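Local coordinates for protein diphosphomevalonate decarboxylase, putative (Trypanosoma brucei, PDB 2HKE) that probably catalyses the ATP-dependent decarboxylation of (R)-5-diphosphomevalonate to isopentenyl diphosphate, a precursor of sterols and other isoprenoids, at residues W180-K191 with A296-L307. The protein carries 1 engineered substitution. Sequence-based numbering, arbitrary orientation.
Sequences WPEIQVMCAVLK and ANCFLFVLKEDL
Leu303 CD2 touches the indole of Trp180 obliquely, 3.8 Å from NE1, and the same methyl reaches Ile183, where a type I turn from Trp180 leads into strand 183-189. That strand runs antiparallel to strand 298-303. Just ahead of it, Glu182 O accepts a 2.7 Å bond from Lys304 N. In Gln184, chi1 (-61°) sets CG beside the backbone N and CA of Lys304, and the bend at chi2 (-60°) folds the amide back so that NE2 makes a weak bond to Glu182 O; its own backbone exchanges two hydrogen bonds with Val302. On the side of the sheet carrying odd-numbered residues, Val185 splits its methyls: CG1 meets the edge of Phe299, while CG2 lies in the ring plane of Phe301, 3.9 Å from CD1. On the other side, Met186 N donates to Leu300 O and Leu300 N to Met186 O, each at 2.8 Å. The Met186 thioether meets Leu307 tip to tip, and the bend at chi3 (-74°) carries CE between Val302 and Leu300. Cys187 SG sits over a face of Phe299, 3.7 Å from the ring centroid, a sulfur-aromatic contact. Ala188 and Cys298 form the last hydrogen-bonded pair. Beyond them a side chain replaces the backbone acceptor: Asn297 OD1 takes Leu190 N at 3.0 Å, while its ND2 binds Ala110 O. Strand 183-189 is central in the five-stranded sheet of the GHMP-type C-terminal domain and 298-303 its neighbour, with 358-363 and 288-291 flanking the pair and helix 237-256 packed through Phe237 and Phe240 against Ile183, Phe301 and Leu303.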
ATOM      1  N   TRP A 180       4.904 -18.003   0.987  1.00 22.51           N
ATOM      2  CA  TRP A 180       4.773 -18.139  -0.466  1.00 22.46           C
ATOM      3  C   TRP A 180       5.856 -17.341  -1.143  1.00 22.69           C
ATOM      4  O   TRP A 180       5.582 -16.287  -1.731  1.00 23.43           O
ATOM      5  CB  TRP A 180       3.379 -17.627  -0.888  1.00 22.56           C
ATOM      6  CG  TRP A 180       2.862 -18.068  -2.242  1.00 22.36           C
ATOM      7  CD1 TRP A 180       3.534 -18.741  -3.209  1.00 22.38           C
ATOM      8  CD2 TRP A 180       1.579 -17.760  -2.794  1.00 22.37           C
ATOM      9  NE1 TRP A 180       2.739 -18.942  -4.300  1.00 23.05           N
ATOM     10  CE2 TRP A 180       1.527 -18.348  -4.072  1.00 23.02           C
ATOM     11  CE3 TRP A 180       0.455 -17.090  -2.309  1.00 21.92           C
ATOM     12  CZ2 TRP A 180       0.402 -18.275  -4.873  1.00 23.93           C
ATOM     13  CZ3 TRP A 180      -0.664 -17.016  -3.087  1.00 22.72           C
ATOM     14  CH2 TRP A 180      -0.702 -17.620  -4.346  1.00 22.16           C
ATOM     15  N   PRO A 181       7.118 -17.781  -1.017  1.00 24.04           N
ATOM     16  CA  PRO A 181       8.237 -16.985  -1.517  1.00 23.94           C
ATOM     17  C   PRO A 181       8.245 -16.810  -3.035  1.00 23.23           C
ATOM     18  O   PRO A 181       8.922 -15.934  -3.541  1.00 24.12           O
ATOM     19  CB  PRO A 181       9.484 -17.806  -1.105  1.00 25.38           C
ATOM     20  CG  PRO A 181       9.010 -19.142  -0.725  1.00 25.12           C
ATOM     21  CD  PRO A 181       7.553 -19.024  -0.355  1.00 24.87           C
ATOM     22  N   GLU A 182       7.513 -17.662  -3.755  1.00 22.36           N
ATOM     23  CA  GLU A 182       7.429 -17.541  -5.201  1.00 21.69           C
ATOM     24  C   GLU A 182       6.688 -16.296  -5.683  1.00 21.07           C
ATOM     25  O   GLU A 182       6.969 -15.779  -6.760  1.00 20.06           O
ATOM     26  CB  GLU A 182       6.777 -18.743  -5.808  1.00 22.98           C
ATOM     27  CG  GLU A 182       7.543 -19.993  -5.584  1.00 26.30           C
ATOM     28  CD  GLU A 182       7.201 -20.739  -4.269  1.00 32.61           C
ATOM     29  OE1 GLU A 182       6.496 -20.243  -3.333  1.00 27.00           O
ATOM     30  OE2 GLU A 182       7.680 -21.892  -4.185  1.00 38.33           O
ATOM     31  N   ILE A 183       5.745 -15.828  -4.902  1.00 20.91           N
ATOM     32  CA  ILE A 183       4.903 -14.702  -5.372  1.00 20.93           C
ATOM     33  C   ILE A 183       5.705 -13.406  -5.315  1.00 20.90           C
ATOM     34  O   ILE A 183       6.486 -13.095  -4.361  1.00 19.48           O
ATOM     35  CB  ILE A 183       3.480 -14.742  -4.688  1.00 22.30           C
ATOM     36  CG1 ILE A 183       2.442 -13.914  -5.507  1.00 24.39           C
ATOM     37  CG2 ILE A 183       3.612 -14.388  -3.279  1.00 23.79           C
ATOM     38  CD1 ILE A 183       1.037 -14.204  -5.150  1.00 23.85           C
ATOM     39  N   GLN A 184       5.583 -12.635  -6.395  1.00 19.97           N
ATOM     40  CA  GLN A 184       6.345 -11.410  -6.548  1.00 19.44           C
ATOM     41  C   GLN A 184       5.399 -10.294  -6.861  1.00 19.80           C
ATOM     42  O   GLN A 184       4.334 -10.546  -7.420  1.00 18.17           O
ATOM     43  CB  GLN A 184       7.311 -11.519  -7.731  1.00 19.04           C
ATOM     44  CG  GLN A 184       8.369 -12.622  -7.630  1.00 19.64           C
ATOM     45  CD  GLN A 184       9.293 -12.486  -6.437  1.00 22.23           C
ATOM     46  OE1 GLN A 184       9.991 -11.505  -6.300  1.00 22.47           O
ATOM     47  NE2 GLN A 184       9.353 -13.527  -5.593  1.00 23.00           N
ATOM     48  N   VAL A 185       5.794  -9.074  -6.513  1.00 18.76           N
ATOM     49  CA  VAL A 185       4.966  -7.894  -6.776  1.00 19.23           C
ATOM     50  C   VAL A 185       5.744  -6.927  -7.656  1.00 20.68           C
ATOM     51  O   VAL A 185       6.952  -6.698  -7.428  1.00 20.46           O
ATOM     52  CB  VAL A 185       4.633  -7.154  -5.477  1.00 20.58           C
ATOM     53  CG1 VAL A 185       3.738  -5.916  -5.764  1.00 21.70           C
ATOM     54  CG2 VAL A 185       3.964  -8.103  -4.482  1.00 17.93           C
ATOM     55  N   MET A 186       5.075  -6.341  -8.640  1.00 20.85           N
ATOM     56  CA  MET A 186       5.691  -5.238  -9.374  1.00 19.32           C
ATOM     57  C   MET A 186       4.782  -4.056  -9.365  1.00 18.87           C
ATOM     58  O   MET A 186       3.610  -4.170  -9.052  1.00 17.15           O
ATOM     59  CB  MET A 186       6.080  -5.665 -10.778  1.00 20.04           C
ATOM     60  CG  MET A 186       7.116  -6.793 -10.868  1.00 21.09           C
ATOM     61  SD  MET A 186       7.598  -7.157 -12.569  1.00 24.25           S
ATOM     62  CE  MET A 186       6.188  -8.036 -13.256  1.00 23.42           C
ATOM     63  N   CYS A 187       5.337  -2.885  -9.626  1.00 18.27           N
ATOM     64  CA  CYS A 187       4.518  -1.702  -9.849  1.00 19.20           C
ATOM     65  C   CYS A 187       5.041  -1.022 -11.135  1.00 18.99           C
ATOM     66  O   CYS A 187       6.179  -0.576 -11.185  1.00 18.56           O
ATOM     67  CB  CYS A 187       4.575  -0.784  -8.689  1.00 20.23           C
ATOM     68  SG  CYS A 187       3.455   0.621  -8.892  1.00 23.61           S
ATOM     69  N   ALA A 188       4.198  -0.999 -12.155  1.00 20.23           N
ATOM     70  CA  ALA A 188       4.439  -0.236 -13.367  1.00 19.77           C
ATOM     71  C   ALA A 188       3.850   1.165 -13.154  1.00 20.20           C
ATOM     72  O   ALA A 188       2.611   1.366 -13.132  1.00 19.93           O
ATOM     73  CB  ALA A 188       3.836  -0.944 -14.580  1.00 20.80           C
ATOM     74  N   VAL A 189       4.740   2.100 -12.854  1.00 19.79           N
ATOM     75  CA  VAL A 189       4.367   3.459 -12.619  1.00 20.70           C
ATOM     76  C   VAL A 189       4.004   4.181 -13.902  1.00 20.21           C
ATOM     77  O   VAL A 189       4.783   4.208 -14.847  1.00 19.92           O
ATOM     78  CB  VAL A 189       5.450   4.189 -11.792  1.00 20.20           C
ATOM     79  CG1 VAL A 189       5.058   5.594 -11.496  1.00 24.09           C
ATOM     80  CG2 VAL A 189       5.686   3.378 -10.518  1.00 22.91           C
ATOM     81  N   LEU A 190       2.800   4.757 -13.893  1.00 20.93           N
ATOM     82  CA  LEU A 190       2.227   5.474 -15.010  1.00 22.68           C
ATOM     83  C   LEU A 190       1.940   6.931 -14.649  1.00 24.07           C
ATOM     84  O   LEU A 190       1.762   7.273 -13.477  1.00 24.41           O
ATOM     85  CB  LEU A 190       0.967   4.765 -15.506  1.00 21.83           C
ATOM     86  CG  LEU A 190       1.142   3.307 -15.942  1.00 22.14           C
ATOM     87  CD1 LEU A 190      -0.189   2.547 -16.043  1.00 18.88           C
ATOM     88  CD2 LEU A 190       1.942   3.266 -17.246  1.00 24.71           C
ATOM     89  N   LYS A 191       1.849   7.794 -15.663  1.00 25.70           N
ATOM     90  CA  LYS A 191       1.529   9.188 -15.396  1.00 27.68           C
ATOM     91  C   LYS A 191       0.108   9.235 -14.879  1.00 27.26           C
ATOM     92  O   LYS A 191      -0.748   8.496 -15.335  1.00 29.58           O
ATOM     93  CB  LYS A 191       1.761  10.067 -16.615  1.00 28.56           C
ATOM     94  CG  LYS A 191       3.232  10.322 -16.892  1.00 31.30           C
ATOM     95  CD  LYS A 191       3.472  11.182 -18.147  1.00 31.49           C
ATOM     96  CE  LYS A 191       4.863  10.923 -18.791  1.00 33.92           C
ATOM     97  NZ  LYS A 191       4.952  11.574 -20.162  1.00 38.60           N
ATOM     98  N   ALA A 296      -3.265   5.677 -11.091  1.00 23.15           N
ATOM     99  CA  ALA A 296      -3.076   5.150 -12.418  1.00 22.58           C
ATOM    100  C   ALA A 296      -2.063   4.003 -12.437  1.00 21.82           C
ATOM    101  O   ALA A 296      -2.012   3.276 -13.405  1.00 22.20           O
ATOM    102  CB  ALA A 296      -2.585   6.260 -13.375  1.00 23.70           C
ATOM    103  N   ASN A 297      -1.228   3.887 -11.408  1.00 21.62           N
ATOM    104  CA  ASN A 297      -0.140   2.889 -11.430  1.00 20.95           C
ATOM    105  C   ASN A 297      -0.725   1.494 -11.401  1.00 20.71           C
ATOM    106  O   ASN A 297      -1.725   1.255 -10.708  1.00 19.19           O
ATOM    107  CB  ASN A 297       0.781   3.024 -10.224  1.00 21.11           C
ATOM    108  CG  ASN A 297       1.490   4.350 -10.132  1.00 20.51           C
ATOM    109  OD1 ASN A 297       1.741   5.014 -11.119  1.00 22.30           O
ATOM    110  ND2 ASN A 297       1.855   4.723  -8.896  1.00 21.96           N
ATOM    111  N   CYS A 298      -0.092   0.595 -12.125  1.00 20.47           N
ATOM    112  CA  CYS A 298      -0.513  -0.766 -12.213  1.00 19.88           C
ATOM    113  C   CYS A 298       0.409  -1.662 -11.377  1.00 19.81           C
ATOM    114  O   CYS A 298       1.601  -1.919 -11.722  1.00 20.06           O
ATOM    115  CB  CYS A 298      -0.486  -1.209 -13.646  1.00 21.09           C
ATOM    116  SG  CYS A 298      -1.185  -2.854 -13.932  1.00 21.41           S
ATOM    117  N   PHE A 299      -0.156  -2.181 -10.303  1.00 18.58           N
ATOM    118  CA  PHE A 299       0.545  -3.189  -9.511  1.00 17.58           C
ATOM    119  C   PHE A 299       0.323  -4.499 -10.218  1.00 17.45           C
ATOM    120  O   PHE A 299      -0.701  -4.673 -10.917  1.00 19.90           O
ATOM    121  CB  PHE A 299       0.006  -3.198  -8.107  1.00 18.72           C
ATOM    122  CG  PHE A 299       0.592  -2.121  -7.253  1.00 18.31           C
ATOM    123  CD1 PHE A 299       0.070  -0.837  -7.279  1.00 22.70           C
ATOM    124  CD2 PHE A 299       1.720  -2.387  -6.479  1.00 21.60           C
ATOM    125  CE1 PHE A 299       0.665   0.175  -6.486  1.00 22.70           C
ATOM    126  CE2 PHE A 299       2.314  -1.408  -5.670  1.00 21.78           C
ATOM    127  CZ  PHE A 299       1.758  -0.126  -5.676  1.00 23.43           C
ATOM    128  N   LEU A 300       1.300  -5.392 -10.141  1.00 16.33           N
ATOM    129  CA  LEU A 300       1.202  -6.672 -10.823  1.00 16.47           C
ATOM    130  C   LEU A 300       1.633  -7.720  -9.852  1.00 17.65           C
ATOM    131  O   LEU A 300       2.578  -7.480  -9.087  1.00 19.05           O
ATOM    132  CB  LEU A 300       2.155  -6.712 -12.016  1.00 17.50           C
ATOM    133  CG  LEU A 300       1.822  -5.733 -13.114  1.00 18.18           C
ATOM    134  CD1 LEU A 300       3.066  -5.479 -13.960  1.00 22.85           C
ATOM    135  CD2 LEU A 300       0.623  -6.249 -13.982  1.00 20.82           C
ATOM    136  N   PHE A 301       0.978  -8.857  -9.895  1.00 16.33           N
ATOM    137  CA  PHE A 301       1.417 -10.014  -9.130  1.00 17.14           C
ATOM    138  C   PHE A 301       1.756 -11.110 -10.118  1.00 17.13           C
ATOM    139  O   PHE A 301       1.022 -11.330 -11.103  1.00 17.04           O
ATOM    140  CB  PHE A 301       0.313 -10.511  -8.228  1.00 17.75           C
ATOM    141  CG  PHE A 301      -0.221  -9.478  -7.296  1.00 18.16           C
ATOM    142  CD1 PHE A 301       0.598  -8.891  -6.338  1.00 23.20           C
ATOM    143  CD2 PHE A 301      -1.532  -9.080  -7.369  1.00 24.61           C
ATOM    144  CE1 PHE A 301       0.103  -7.922  -5.465  1.00 20.99           C
ATOM    145  CE2 PHE A 301      -2.031  -8.093  -6.485  1.00 24.10           C
ATOM    146  CZ  PHE A 301      -1.198  -7.534  -5.527  1.00 20.59           C
ATOM    147  N   VAL A 302       2.827 -11.838  -9.838  1.00 17.45           N
ATOM    148  CA  VAL A 302       3.302 -12.863 -10.748  1.00 17.74           C
ATOM    149  C   VAL A 302       4.193 -13.793  -9.950  1.00 17.94           C
ATOM    150  O   VAL A 302       4.803 -13.361  -8.980  1.00 19.04           O
ATOM    151  CB  VAL A 302       4.110 -12.208 -11.911  1.00 17.56           C
ATOM    152  CG1 VAL A 302       5.358 -11.487 -11.389  1.00 17.59           C
ATOM    153  CG2 VAL A 302       4.474 -13.242 -13.002  1.00 17.47           C
ATOM    154  N   LEU A 303       4.225 -15.074 -10.287  1.00 19.08           N
ATOM    155  CA  LEU A 303       5.214 -15.965  -9.644  1.00 18.94           C
ATOM    156  C   LEU A 303       6.590 -15.717 -10.214  1.00 19.49           C
ATOM    157  O   LEU A 303       6.724 -15.397 -11.386  1.00 20.03           O
ATOM    158  CB  LEU A 303       4.828 -17.410  -9.851  1.00 17.59           C
ATOM    159  CG  LEU A 303       3.498 -17.813  -9.194  1.00 20.12           C
ATOM    160  CD1 LEU A 303       3.222 -19.360  -9.302  1.00 23.64           C
ATOM    161  CD2 LEU A 303       3.359 -17.330  -7.730  1.00 20.30           C
ATOM    162  N   LYS A 304       7.624 -15.914  -9.386  1.00 21.49           N
ATOM    163  CA  LYS A 304       9.016 -15.711  -9.805  1.00 23.22           C
ATOM    164  C   LYS A 304       9.393 -16.362 -11.133  1.00 22.45           C
ATOM    165  O   LYS A 304       9.994 -15.727 -11.996  1.00 22.04           O
ATOM    166  CB  LYS A 304       9.935 -16.201  -8.685  1.00 24.63           C
ATOM    167  CG  LYS A 304      11.305 -15.612  -8.757  1.00 26.67           C
ATOM    168  CD  LYS A 304      12.135 -15.815  -7.482  1.00 28.57           C
ATOM    169  CE  LYS A 304      13.475 -15.095  -7.753  1.00 32.51           C
ATOM    170  NZ  LYS A 304      14.690 -15.352  -6.828  1.00 34.83           N
ATOM    171  N   GLU A 305       9.059 -17.635 -11.293  1.00 22.38           N
ATOM    172  CA  GLU A 305       9.304 -18.391 -12.547  1.00 24.14           C
ATOM    173  C   GLU A 305       8.745 -17.697 -13.800  1.00 22.51           C
ATOM    174  O   GLU A 305       9.310 -17.791 -14.910  1.00 21.52           O
ATOM    175  CB  GLU A 305       8.782 -19.832 -12.420  1.00 25.94           C
ATOM    176  CG  GLU A 305       7.286 -19.933 -12.259  1.00 30.16           C
ATOM    177  CD  GLU A 305       6.820 -21.264 -11.626  1.00 32.18           C
ATOM    178  OE1 GLU A 305       7.123 -22.354 -12.217  1.00 40.55           O
ATOM    179  OE2 GLU A 305       6.197 -21.207 -10.517  1.00 39.41           O
ATOM    180  N   ASP A 306       7.631 -16.983 -13.626  1.00 21.30           N
ATOM    181  CA  ASP A 306       6.924 -16.386 -14.737  1.00 21.16           C
ATOM    182  C   ASP A 306       7.319 -14.932 -14.949  1.00 20.47           C
ATOM    183  O   ASP A 306       6.931 -14.336 -15.939  1.00 20.23           O
ATOM    184  CB  ASP A 306       5.423 -16.446 -14.477  1.00 21.02           C
ATOM    185  CG  ASP A 306       4.852 -17.858 -14.635  1.00 24.39           C
ATOM    186  OD1 ASP A 306       5.426 -18.633 -15.431  1.00 25.73           O
ATOM    187  OD2 ASP A 306       3.834 -18.198 -13.975  1.00 26.43           O
ATOM    188  N   LEU A 307       8.090 -14.363 -14.046  1.00 19.80           N
ATOM    189  CA  LEU A 307       8.283 -12.927 -14.040  1.00 18.74           C
ATOM    190  C   LEU A 307       9.108 -12.473 -15.251  1.00 19.23           C
ATOM    191  O   LEU A 307       8.775 -11.457 -15.833  1.00 19.13           O
ATOM    192  CB  LEU A 307       8.887 -12.455 -12.725  1.00 19.69           C
ATOM    193  CG  LEU A 307       9.060 -10.928 -12.554  1.00 19.84           C
ATOM    194  CD1 LEU A 307       8.895 -10.504 -11.074  1.00 19.01           C
ATOM    195  CD2 LEU A 307      10.322 -10.339 -13.177  1.00 18.37           C
TER